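Local coordinates for protein beta-lactamase II (PDB 6V72) that probably hydrolyses beta-lactam antibiotics to substituted beta-amino acids, as a zinc-dependent metallo-beta-lactamase of class B, at residues L158-G163 and D168-G173; G53-N58 and M83-P88; A15-I20 and S227-R232; E72-I77 and M105-G110. All blocks are in the same frame, centred on the assembly; numbering follows the deposited sequence. Where two conformers were deposited one is given.

Contact 1: residues L158-G163 and D168-G173; sequences LYYPGG and DNITVG
Thr-171 carries its hydroxyl between its backbone N and carbonyl carbon (chi1 64°), which turns OG1 onto the carbonyl of Tyr-159; Tyr-160, with CG swung opposite its backbone N (chi1 172°), turns the CD1-CE1 edge of its ring toward the backbone of Asp-168 and Asn-169. Tyr-159 and Thr-171 form the hydrogen-bonded pair of an antiparallel hairpin. Tyr-159 N donates to Thr-171 O at 2.9 Å in a nearly straight bond (167° at the hydrogen). The return bond doubles up: Tyr-159 O accepts both Thr-171 N (2.9 Å) and Thr-171 OG1 (3.0 Å), so two donors from one residue grip a single oxygen. OG1 also sits in the plane of the Tyr-159 ring, at its edge.

One residue along, the non-hydrogen-bonded pair Leu-158 and Val-172 put their side chains side by side on the other face of the sheet, CD1 of Leu-158 being 3.8 Å from CG1 of Val-172. Tyr-160 CD1 comes within 3.2 Å of the buried carbonyl Asn-169 O, which lies at the ring edge and has no hydrogen-bonding partner. Gly-162 N sits 3.5 Å above one face of that ring, over its centre. The phenol oxygen is fixed by Arg-167 O, and a water links it to Asp-168 OD1.

The turn closing this hairpin holds the zinc-binding His-165 (no zinc is bound to this chain in the model), whose side chain lies about 4 Å from that of Asn-169. Helix 205-215 covers Tyr-159 and Thr-171, strand 135-139 backs Leu-158 and Ile-170, and Val-172 pairs onward with Phe-181 in strand 179-181.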
loop_
_atom_site.group_PDB
_atom_site.type_symbol
_atom_site.label_atom_id
_atom_site.label_comp_id
_atom_site.label_asym_id
_atom_site.label_seq_id
_atom_site.Cartn_x
_atom_site.Cartn_y
_atom_site.Cartn_z
ATOM N N LEU A 158 18.518 14.286 15.620
ATOM C CA LEU A 158 17.714 13.068 15.520
ATOM C C LEU A 158 16.427 13.202 16.326
ATOM O O LEU A 158 16.470 13.587 17.498
ATOM C CB LEU A 158 18.499 11.880 16.061
ATOM C CG LEU A 158 19.536 11.213 15.181
ATOM C CD1 LEU A 158 20.380 12.175 14.418
ATOM C CD2 LEU A 158 20.376 10.356 16.109
ATOM N N TYR A 159 15.298 12.842 15.712
ATOM C CA TYR A 159 13.986 13.037 16.316
ATOM C C TYR A 159 13.128 11.793 16.119
ATOM O O TYR A 159 12.931 11.340 14.982
ATOM C CB TYR A 159 13.283 14.259 15.698
ATOM C CG TYR A 159 11.948 14.530 16.351
ATOM C CD1 TYR A 159 11.875 15.032 17.642
ATOM C CD2 TYR A 159 10.755 14.270 15.677
ATOM C CE1 TYR A 159 10.653 15.269 18.242
ATOM C CE2 TYR A 159 9.542 14.499 16.260
ATOM C CZ TYR A 159 9.481 15.000 17.539
ATOM O OH TYR A 159 8.238 15.240 18.122
ATOM N N TYR A 160 12.598 11.263 17.220
ATOM C CA TYR A 160 11.666 10.140 17.158
ATOM C C TYR A 160 10.262 10.708 17.248
ATOM O O TYR A 160 9.891 11.235 18.310
ATOM C CB TYR A 160 11.910 9.155 18.308
ATOM C CG TYR A 160 10.849 8.081 18.380
ATOM C CD1 TYR A 160 10.525 7.316 17.257
ATOM C CD2 TYR A 160 10.154 7.848 19.556
ATOM C CE1 TYR A 160 9.558 6.344 17.318
ATOM C CE2 TYR A 160 9.172 6.872 19.615
ATOM C CZ TYR A 160 8.878 6.125 18.487
ATOM O OH TYR A 160 7.895 5.145 18.530
ATOM N N PRO A 161 9.455 10.646 16.177
ATOM C CA PRO A 161 8.136 11.294 16.194
ATOM C C PRO A 161 7.027 10.429 16.753
ATOM O O PRO A 161 5.915 10.939 16.942
ATOM C CB PRO A 161 7.884 11.573 14.708
ATOM C CG PRO A 161 8.510 10.351 14.010
ATOM C CD PRO A 161 9.802 10.120 14.837
ATOM N N GLY A 162 7.278 9.153 17.009
ATOM C CA GLY A 162 6.230 8.200 17.308
ATOM C C GLY A 162 6.051 7.218 16.167
ATOM O O GLY A 162 6.640 7.349 15.091
ATOM N N GLY A 163 5.184 6.235 16.407
ATOM C CA GLY A 163 4.953 5.201 15.411
ATOM C C GLY A 163 4.257 5.739 14.170
ATOM O O GLY A 163 3.385 6.607 14.238
ATOM N N ASP A 168 9.075 2.162 15.216
ATOM C CA ASP A 168 10.279 2.798 15.724
ATOM C C ASP A 168 10.963 3.678 14.676
ATOM O O ASP A 168 12.141 4.020 14.838
ATOM C CB ASP A 168 11.228 1.725 16.256
ATOM C CG ASP A 168 10.553 0.797 17.303
ATOM O OD1 ASP A 168 9.915 1.299 18.272
ATOM O OD2 ASP A 168 10.643 -0.443 17.145
ATOM N N ASN A 169 10.250 4.089 13.624
ATOM C CA ASN A 169 10.872 4.959 12.626
ATOM C C ASN A 169 11.341 6.275 13.238
ATOM O O ASN A 169 10.685 6.835 14.118
ATOM C CB ASN A 169 9.912 5.209 11.437
ATOM C CG ASN A 169 8.501 5.673 11.821
ATOM O OD1 ASN A 169 8.262 6.255 12.888
ATOM N ND2 ASN A 169 7.579 5.458 10.912
ATOM N N ILE A 170 12.509 6.758 12.788
ATOM C CA ILE A 170 13.022 8.044 13.251
ATOM C C ILE A 170 13.283 8.966 12.062
ATOM O O ILE A 170 13.220 8.569 10.901
ATOM C CB ILE A 170 14.283 7.901 14.129
ATOM C CG1 ILE A 170 15.445 7.310 13.317
ATOM C CG2 ILE A 170 13.976 7.047 15.379
ATOM C CD1 ILE A 170 16.789 7.303 14.104
ATOM N N THR A 171 13.551 10.232 12.378
ATOM C CA THR A 171 13.774 11.273 11.380
ATOM C C THR A 171 15.011 12.072 11.770
ATOM O O THR A 171 15.467 12.025 12.919
ATOM C CB THR A 171 12.565 12.209 11.268
ATOM O OG1 THR A 171 12.383 12.897 12.514
ATOM C CG2 THR A 171 11.293 11.418 10.930
ATOM N N VAL A 172 15.579 12.802 10.803
ATOM C CA VAL A 172 16.734 13.647 11.090
ATOM C C VAL A 172 16.554 14.996 10.412
ATOM O O VAL A 172 15.877 15.121 9.390
ATOM C CB VAL A 172 18.069 12.984 10.672
ATOM C CG1 VAL A 172 18.219 11.613 11.331
ATOM C CG2 VAL A 172 18.123 12.856 9.161
ATOM N N GLY A 173 17.165 16.022 10.990
ATOM C CA GLY A 173 17.070 17.345 10.422
ATOM C C GLY A 173 18.399 18.066 10.511
ATOM O O GLY A 173 19.261 17.744 11.336
HETATM O O HOH W 1 8.910 2.866 20.153
#

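Contact 2: residues G53-N58 and M83-P88; sequences GLLVVN and MVLAKP. With EDO (1,2-ethanediol), chain K.
No aromatic ring or amide lies between the partners Leu-55 and Leu-85, or between Val-57 and Lys-87; the indole of Trp-80, on helix 71-84, touches both leucines. The touching groups are aliphatic. The two leucines reach for each other tip to tip, Leu-55 CD2 meeting Leu-85 CD1 at 4.1 Å, a loose touch.

Further along the strand, Val-57 and Lys-87 cross obliquely. CG1 of Val-57, set opposite the backbone N (chi1 171°), rests 3.7 Å from CD of Lys-87, so it is the methylene chain of the lysine and not its charge that packs. The lysine runs straight until its last torsion, where it bends and brings NZ back to Leu-85 O for a weak bond of 3.5 Å. Beside Val-56 and away from Lys-87, a 1,2-ethanediol, probably from the crystallisation liquor, donates from O1 to Val-57 O at 2.9 Å and lays C2 against Val-56 CG1.

Ala-86, with positive phi, turns the chain out of helix 71-84 and sends it into strand 89-93. This is the return corner of a beta-alpha-beta crossover from strand 61-65, and Lys-87 O ties it to Thr-62 OG1. Strand 49-58 lies between strands 34-41 and 61-65 in the large sheet; Leu-55 also leans on Thr-62 and on Val-89.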
loop_
_atom_site.group_PDB
_atom_site.type_symbol
_atom_site.label_atom_id
_atom_site.label_comp_id
_atom_site.label_asym_id
_atom_site.label_seq_id
_atom_site.Cartn_x
_atom_site.Cartn_y
_atom_site.Cartn_z
ATOM N N GLY A 53 19.156 8.340 0.850
ATOM C CA GLY A 53 19.665 8.668 2.160
ATOM C C GLY A 53 20.581 9.873 2.073
ATOM O O GLY A 53 20.614 10.537 1.031
ATOM N N LEU A 54 21.326 10.180 3.140
ATOM C CA LEU A 54 22.158 11.381 3.155
ATOM C C LEU A 54 23.594 11.033 3.494
ATOM O O LEU A 54 23.877 10.021 4.131
ATOM C CB LEU A 54 21.667 12.425 4.180
ATOM C CG LEU A 54 20.203 12.869 4.105
ATOM C CD1 LEU A 54 19.876 13.812 5.249
ATOM C CD2 LEU A 54 19.951 13.521 2.764
ATOM N N LEU A 55 24.498 11.895 3.035
ATOM C CA LEU A 55 25.894 11.865 3.440
ATOM C C LEU A 55 26.254 13.296 3.814
ATOM O O LEU A 55 26.173 14.197 2.969
ATOM C CB LEU A 55 26.766 11.313 2.306
ATOM C CG LEU A 55 28.212 10.984 2.570
ATOM C CD1 LEU A 55 28.387 9.799 3.518
ATOM C CD2 LEU A 55 28.842 10.674 1.215
ATOM N N VAL A 56 26.580 13.528 5.087
ATOM C CA VAL A 56 26.708 14.877 5.632
ATOM C C VAL A 56 28.141 15.086 6.094
ATOM O O VAL A 56 28.648 14.322 6.922
ATOM C CB VAL A 56 25.723 15.107 6.797
ATOM C CG1 VAL A 56 25.912 16.514 7.397
ATOM C CG2 VAL A 56 24.296 14.890 6.321
ATOM N N VAL A 57 28.773 16.148 5.592
ATOM C CA VAL A 57 30.140 16.482 5.974
ATOM C C VAL A 57 30.170 17.085 7.373
ATOM O O VAL A 57 29.381 17.974 7.713
ATOM C CB VAL A 57 30.754 17.452 4.957
ATOM C CG1 VAL A 57 32.109 17.980 5.476
ATOM C CG2 VAL A 57 30.894 16.778 3.586
ATOM N N ASN A 58 31.118 16.622 8.184
ATOM C CA ASN A 58 31.447 17.274 9.453
ATOM C C ASN A 58 32.967 17.279 9.572
ATOM O O ASN A 58 33.563 16.252 9.907
ATOM C CB ASN A 58 30.810 16.559 10.634
ATOM C CG ASN A 58 31.156 17.215 11.965
ATOM O OD1 ASN A 58 32.176 17.898 12.089
ATOM N ND2 ASN A 58 30.313 17.007 12.969
HETATM N N MSE A 83 37.329 7.935 -0.909
HETATM C CA MSE A 83 38.194 8.159 -2.062
HETATM C C MSE A 83 38.007 9.503 -2.712
HETATM O O MSE A 83 38.984 10.161 -3.087
HETATM C CB MSE A 83 37.997 7.096 -3.132
HETATM C CG MSE A 83 39.092 7.199 -4.171
HETATM SE SE MSE A 83 38.884 6.035 -5.695
HETATM C CE MSE A 83 37.062 6.317 -6.194
ATOM N N VAL A 84 36.754 9.906 -2.890
ATOM C CA VAL A 84 36.472 11.113 -3.653
ATOM C C VAL A 84 36.446 12.315 -2.718
ATOM O O VAL A 84 37.245 13.245 -2.871
ATOM C CB VAL A 84 35.161 10.972 -4.444
ATOM C CG1 VAL A 84 34.846 12.259 -5.162
ATOM C CG2 VAL A 84 35.276 9.823 -5.439
ATOM N N LEU A 85 35.552 12.307 -1.729
ATOM C CA LEU A 85 35.476 13.442 -0.813
ATOM C C LEU A 85 36.687 13.548 0.096
ATOM O O LEU A 85 36.953 14.633 0.619
ATOM C CB LEU A 85 34.230 13.338 0.072
ATOM C CG LEU A 85 32.888 13.246 -0.629
ATOM C CD1 LEU A 85 31.811 13.341 0.433
ATOM C CD2 LEU A 85 32.758 14.358 -1.670
ATOM N N ALA A 86 37.397 12.446 0.308
ATOM C CA ALA A 86 38.478 12.345 1.296
ATOM C C ALA A 86 37.984 12.741 2.680
ATOM O O ALA A 86 38.682 13.395 3.465
ATOM C CB ALA A 86 39.716 13.163 0.882
ATOM N N LYS A 87 36.757 12.318 2.977
ATOM C CA LYS A 87 36.116 12.556 4.269
ATOM C C LYS A 87 35.407 11.264 4.639
ATOM O O LYS A 87 34.201 11.112 4.429
ATOM C CB LYS A 87 35.148 13.739 4.194
ATOM C CG LYS A 87 35.876 15.063 3.983
ATOM C CD LYS A 87 34.914 16.207 3.874
ATOM C CE LYS A 87 35.663 17.512 3.713
ATOM N NZ LYS A 87 36.319 17.566 2.391
ATOM N N PRO A 88 36.144 10.286 5.162
ATOM C CA PRO A 88 35.554 8.956 5.376
ATOM C C PRO A 88 34.356 8.992 6.313
ATOM O O PRO A 88 34.263 9.816 7.227
ATOM C CB PRO A 88 36.704 8.153 5.988
ATOM C CG PRO A 88 37.942 8.863 5.526
ATOM C CD PRO A 88 37.592 10.316 5.438
HETATM C C1 EDO K . 27.137 20.204 6.073
HETATM O O1 EDO K . 28.548 20.332 6.318
HETATM C C2 EDO K . 26.387 20.102 7.400
HETATM O O2 EDO K . 26.624 21.269 8.194
#

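Contact 3: residues A15-I20 and S227-R232; sequences ADRDII and SPPEGR. With FMT (formic acid), chain J.
Two surface loops meet here, one near the N-terminus and one just after the zinc-binding residue His-226, where Arg-17 lies against Pro-228. The side chains cross at about a right angle: Pro-228 presents CB to one face of the guanidinium, over its centre and 3.9 Å from Arg-17 CZ. Pro-229 adds only a distant touch, its CD being 4.5 Å from Arg-17 NH1.

The polar rim of the guanidinium is occupied elsewhere. Arg-17 NH2 donates to Gln-13 O in its own part of the chain, and NH1 reaches O2 of a bound formic acid molecule at 3.0 Å, with 148° at the hydrogen. The arginine chain bends at chi3 (-84°), bringing the guanidinium against Pro-228 and NH1 to the formic acid. That molecule, probably from the crystallisation liquor, lies at the guanidinium edge, packs its carbon 3.5 Å from Pro-228 CB, and is also held by Asn-52 ND2 and Thr-38 OG1.

Segment 15-20 leads from helix 10-14 into strand 20-22 at the border of the nine-stranded sheet, and Ile-19 touches strand 25-29. Segment 227-232 runs between strand 221-223 and helix 233-243, with Pro-229 resting on Leu-30 and on Met-36 of strand 34-41.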
loop_
_atom_site.group_PDB
_atom_site.type_symbol
_atom_site.label_atom_id
_atom_site.label_comp_id
_atom_site.label_asym_id
_atom_site.label_seq_id
_atom_site.Cartn_x
_atom_site.Cartn_y
_atom_site.Cartn_z
ATOM N N ALA A 15 15.899 13.230 -14.663
ATOM C CA ALA A 15 15.950 14.301 -15.655
ATOM C C ALA A 15 15.841 15.682 -15.014
ATOM O O ALA A 15 16.408 16.650 -15.532
ATOM C CB ALA A 15 14.844 14.108 -16.691
ATOM N N ASP A 16 15.131 15.789 -13.886
ATOM C CA ASP A 16 14.947 17.079 -13.225
ATOM C C ASP A 16 16.258 17.678 -12.729
ATOM O O ASP A 16 16.427 18.901 -12.759
ATOM C CB ASP A 16 14.001 16.933 -12.031
ATOM C CG ASP A 16 12.665 16.343 -12.407
ATOM O OD1 ASP A 16 11.776 16.304 -11.532
ATOM O OD2 ASP A 16 12.499 15.921 -13.568
ATOM N N ARG A 17 17.184 16.846 -12.263
ATOM C CA ARG A 17 18.204 17.266 -11.314
ATOM C C ARG A 17 19.609 17.033 -11.862
ATOM O O ARG A 17 19.807 16.385 -12.894
ATOM C CB ARG A 17 18.016 16.523 -9.985
ATOM C CG ARG A 17 16.609 16.683 -9.412
ATOM C CD ARG A 17 16.300 15.635 -8.353
ATOM N NE ARG A 17 15.838 14.385 -8.946
ATOM C CZ ARG A 17 16.002 13.185 -8.396
ATOM N NH1 ARG A 17 16.624 13.063 -7.226
ATOM N NH2 ARG A 17 15.548 12.103 -9.019
ATOM N N ASP A 18 20.593 17.577 -11.140
ATOM C CA ASP A 18 22.005 17.463 -11.498
ATOM C C ASP A 18 22.608 16.322 -10.684
ATOM O O ASP A 18 22.858 16.465 -9.482
ATOM C CB ASP A 18 22.748 18.774 -11.247
ATOM C CG ASP A 18 24.238 18.675 -11.560
ATOM O OD1 ASP A 18 24.589 18.530 -12.755
ATOM O OD2 ASP A 18 25.055 18.743 -10.616
ATOM N N ILE A 19 22.845 15.196 -11.345
ATOM C CA ILE A 19 23.216 13.952 -10.685
ATOM C C ILE A 19 24.651 13.605 -11.042
ATOM O O ILE A 19 25.044 13.656 -12.216
ATOM C CB ILE A 19 22.272 12.809 -11.090
ATOM C CG1 ILE A 19 20.841 13.102 -10.630
ATOM C CG2 ILE A 19 22.794 11.510 -10.584
ATOM C CD1 ILE A 19 20.644 13.035 -9.166
ATOM N N ILE A 20 25.427 13.253 -10.028
ATOM C CA ILE A 20 26.770 12.715 -10.182
ATOM C C ILE A 20 26.684 11.221 -9.933
ATOM O O ILE A 20 26.096 10.791 -8.936
ATOM C CB ILE A 20 27.738 13.372 -9.190
ATOM C CG1 ILE A 20 27.799 14.871 -9.460
ATOM C CG2 ILE A 20 29.111 12.733 -9.292
ATOM C CD1 ILE A 20 28.541 15.621 -8.422
ATOM N N SER A 227 11.110 9.129 -2.574
ATOM C CA SER A 227 10.717 10.169 -3.508
ATOM C C SER A 227 11.772 11.265 -3.464
ATOM O O SER A 227 12.484 11.402 -2.469
ATOM C CB SER A 227 9.336 10.751 -3.165
ATOM O OG SER A 227 8.317 9.788 -3.334
ATOM N N PRO A 228 11.905 12.044 -4.532
ATOM C CA PRO A 228 12.908 13.134 -4.536
ATOM C C PRO A 228 12.524 14.279 -3.612
ATOM O O PRO A 228 11.358 14.417 -3.207
ATOM C CB PRO A 228 12.938 13.584 -6.007
ATOM C CG PRO A 228 11.753 12.990 -6.633
ATOM C CD PRO A 228 11.327 11.802 -5.861
ATOM N N PRO A 229 13.486 15.125 -3.242
ATOM C CA PRO A 229 13.194 16.209 -2.297
ATOM C C PRO A 229 12.210 17.206 -2.875
ATOM O O PRO A 229 12.188 17.484 -4.077
ATOM C CB PRO A 229 14.551 16.881 -2.062
ATOM C CG PRO A 229 15.561 16.019 -2.686
ATOM C CD PRO A 229 14.902 15.083 -3.637
ATOM N N GLU A 230 11.424 17.786 -1.984
ATOM C CA GLU A 230 10.479 18.811 -2.388
ATOM C C GLU A 230 10.246 19.708 -1.185
ATOM O O GLU A 230 11.084 19.775 -0.281
ATOM C CB GLU A 230 9.204 18.158 -2.947
ATOM C CG GLU A 230 8.439 17.326 -1.936
ATOM C CD GLU A 230 7.105 16.863 -2.495
ATOM O OE1 GLU A 230 6.188 17.700 -2.634
ATOM O OE2 GLU A 230 6.983 15.664 -2.812
ATOM N N GLY A 231 9.126 20.420 -1.173
ATOM C CA GLY A 231 8.793 21.304 -0.084
ATOM C C GLY A 231 7.866 20.663 0.928
ATOM O O GLY A 231 7.657 19.442 0.949
ATOM N N ARG A 232 7.275 21.509 1.773
ATOM C CA ARG A 232 6.475 20.982 2.871
ATOM C C ARG A 232 5.143 20.395 2.421
ATOM O O ARG A 232 4.447 19.795 3.246
ATOM C CB ARG A 232 6.268 22.060 3.934
ATOM C CG ARG A 232 7.570 22.494 4.588
ATOM C CD ARG A 232 7.358 23.393 5.787
ATOM N NE ARG A 232 6.826 22.754 6.991
ATOM C CZ ARG A 232 7.579 22.250 7.961
ATOM N NH1 ARG A 232 7.009 21.734 9.051
ATOM N NH2 ARG A 232 8.905 22.246 7.837
HETATM C C FMT J . 14.723 10.537 -5.746
HETATM O O1 FMT J . 14.057 9.685 -5.168
HETATM O O2 FMT J . 15.947 10.610 -5.707
#

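Contact 4: residues E72-I77 and M105-G110; sequences EQTEQI and MAALHG. With CA (calcium ion), chain C.
Helical segments 72-77 and 105-110 run broadly the same way, crossing at -41° with their axes 8.5 Å apart, and Glu-75 and Ala-107 bring their CA atoms closest. Thr-74 carries the packing on segment 72-77, and Ala-107 on the other side. The methyl CG2 of Thr-74 lies opposite the backbone N and comes 3.6 Å from Leu-108 CD2, the two side chains crossing at about a right angle; the same methyl is 4.0 Å from Ala-107 CB. The hydroxyl of Thr-74 points elsewhere, to Thr-70 O and Ala-68 N, so the apolar branch is the one given to the other helix.

Glu-75 plays two parts. Its CG rests 3.9 Å from Ala-107 CB, while the extended end carries OE1 to a calcium ion at 2.4 Å. Glu-72, one turn earlier, binds the same ion through OE1, also at 2.4 Å, and two waters add ligands; one of them donates to Glu-72 O.

The helices meet through a methyl, an alanine and a leucine branch, and the carboxylates lie beside that seam. The cation bridges glutamates three residues apart, which probably offsets the mutual repulsion of Glu-72 OE1 and Glu-75 OE1, 3.2 Å from each other.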
loop_
_atom_site.group_PDB
_atom_site.type_symbol
_atom_site.label_atom_id
_atom_site.label_comp_id
_atom_site.label_asym_id
_atom_site.label_seq_id
_atom_site.Cartn_x
_atom_site.Cartn_y
_atom_site.Cartn_z
ATOM N N GLU A 72 26.594 -4.013 -1.872
ATOM C CA GLU A 72 27.527 -3.503 -2.876
ATOM C C GLU A 72 27.337 -2.007 -3.095
ATOM O O GLU A 72 28.310 -1.257 -3.257
ATOM C CB GLU A 72 27.351 -4.250 -4.201
ATOM C CG GLU A 72 27.707 -5.708 -4.118
ATOM C CD GLU A 72 29.124 -5.900 -3.623
ATOM O OE1 GLU A 72 30.055 -5.332 -4.247
ATOM O OE2 GLU A 72 29.294 -6.575 -2.590
ATOM N N GLN A 73 26.087 -1.553 -3.096
ATOM C CA GLN A 73 25.861 -0.127 -3.255
ATOM C C GLN A 73 26.337 0.632 -2.027
ATOM O O GLN A 73 26.866 1.748 -2.139
ATOM C CB GLN A 73 24.379 0.152 -3.501
ATOM C CG GLN A 73 23.859 -0.290 -4.860
ATOM C CD GLN A 73 22.347 -0.442 -4.853
ATOM O OE1 GLN A 73 21.707 -0.368 -3.802
ATOM N NE2 GLN A 73 21.764 -0.637 -6.031
ATOM N N THR A 74 26.105 0.069 -0.843
ATOM C CA THR A 74 26.525 0.752 0.370
ATOM C C THR A 74 28.044 0.877 0.403
ATOM O O THR A 74 28.585 1.919 0.790
ATOM C CB THR A 74 25.984 0.007 1.592
ATOM O OG1 THR A 74 24.549 -0.003 1.510
ATOM C CG2 THR A 74 26.373 0.705 2.879
ATOM N N GLU A 75 28.743 -0.158 -0.065
ATOM C CA GLU A 75 30.198 -0.079 -0.180
ATOM C C GLU A 75 30.610 1.069 -1.101
ATOM O O GLU A 75 31.620 1.750 -0.855
ATOM C CB GLU A 75 30.755 -1.419 -0.704
ATOM C CG GLU A 75 30.660 -2.551 0.296
ATOM C CD GLU A 75 30.790 -3.941 -0.336
ATOM O OE1 GLU A 75 31.076 -4.047 -1.543
ATOM O OE2 GLU A 75 30.570 -4.934 0.374
ATOM N N GLN A 76 29.835 1.310 -2.163
ATOM C CA GLN A 76 30.183 2.404 -3.066
ATOM C C GLN A 76 30.002 3.759 -2.401
ATOM O O GLN A 76 30.799 4.670 -2.636
ATOM C CB GLN A 76 29.372 2.307 -4.357
ATOM C CG GLN A 76 29.828 1.112 -5.180
ATOM C CD GLN A 76 29.077 0.922 -6.478
ATOM O OE1 GLN A 76 27.945 1.369 -6.630
ATOM N NE2 GLN A 76 29.720 0.235 -7.434
ATOM N N ILE A 77 28.970 3.921 -1.556
ATOM C CA ILE A 77 28.823 5.182 -0.828
ATOM C C ILE A 77 30.021 5.408 0.078
ATOM O O ILE A 77 30.584 6.508 0.134
ATOM C CB ILE A 77 27.510 5.200 -0.023
ATOM C CG1 ILE A 77 26.305 5.066 -0.938
ATOM C CG2 ILE A 77 27.389 6.499 0.760
ATOM C CD1 ILE A 77 25.004 4.775 -0.170
HETATM N N MSE A 105 23.777 -3.093 6.299
HETATM C CA MSE A 105 24.442 -3.002 7.605
HETATM C C MSE A 105 25.764 -3.737 7.711
HETATM O O MSE A 105 26.698 -3.225 8.323
HETATM C CB MSE A 105 23.545 -3.465 8.756
HETATM C CG MSE A 105 22.529 -2.424 9.119
HETATM SE SE MSE A 105 23.334 -1.066 10.294
HETATM C CE MSE A 105 24.669 -2.107 11.043
ATOM N N ALA A 106 25.836 -4.932 7.127
ATOM C CA ALA A 106 27.087 -5.689 7.136
ATOM C C ALA A 106 28.209 -4.909 6.468
ATOM O O ALA A 106 29.370 -4.969 6.908
ATOM C CB ALA A 106 26.885 -7.038 6.447
ATOM N N ALA A 107 27.889 -4.188 5.391
ATOM C CA ALA A 107 28.902 -3.375 4.725
ATOM C C ALA A 107 29.422 -2.291 5.657
ATOM O O ALA A 107 30.622 -2.029 5.702
ATOM C CB ALA A 107 28.330 -2.751 3.445
ATOM N N LEU A 108 28.532 -1.655 6.425
ATOM C CA LEU A 108 29.014 -0.626 7.335
ATOM C C LEU A 108 29.917 -1.219 8.407
ATOM O O LEU A 108 30.948 -0.636 8.759
ATOM C CB LEU A 108 27.830 0.100 7.970
ATOM C CG LEU A 108 26.889 0.789 6.995
ATOM C CD1 LEU A 108 25.803 1.503 7.789
ATOM C CD2 LEU A 108 27.674 1.766 6.116
ATOM N N HIS A 109 29.550 -2.377 8.938
ATOM C CA HIS A 109 30.385 -2.959 9.978
ATOM C C HIS A 109 31.703 -3.470 9.424
ATOM O O HIS A 109 32.734 -3.360 10.096
ATOM C CB HIS A 109 29.617 -4.054 10.680
ATOM C CG HIS A 109 28.482 -3.518 11.488
ATOM N ND1 HIS A 109 27.478 -4.316 11.976
ATOM C CD2 HIS A 109 28.191 -2.252 11.884
ATOM C CE1 HIS A 109 26.632 -3.580 12.670
ATOM N NE2 HIS A 109 27.037 -2.320 12.625
ATOM N N GLY A 110 31.695 -3.989 8.197
ATOM C CA GLY A 110 32.951 -4.355 7.572
ATOM C C GLY A 110 33.891 -3.176 7.424
ATOM O O GLY A 110 35.113 -3.347 7.422
HETATM CA CA CA C . 32.066 -4.179 -3.689
HETATM O O HOH W 2 30.860 -2.170 -4.137
HETATM O O HOH W 3 33.875 -3.174 -2.629
#

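Overall arrangement
Contacts 2 and 4 are near neighbours, their centres 14 Å apart, because both use helix 71-84. Their segments alternate along the chain, so one helix packs on the large sheet near its end and on helix 105-110 near its start. Contact 1 follows both in sequence and belongs to the separate four-stranded sheet, about 23 Å from either centre. Contact 3 encloses them all, joining residues 15-20 to 227-232 near the chain's two ends. Its centre is about 22 Å from that of contact 1, on the other side of the chain's centre. Together they sample the layered alpha-beta-beta-alpha fold of metallo-beta-lactamases, with contacts 1 and 3 beside loops carrying zinc-binding residues.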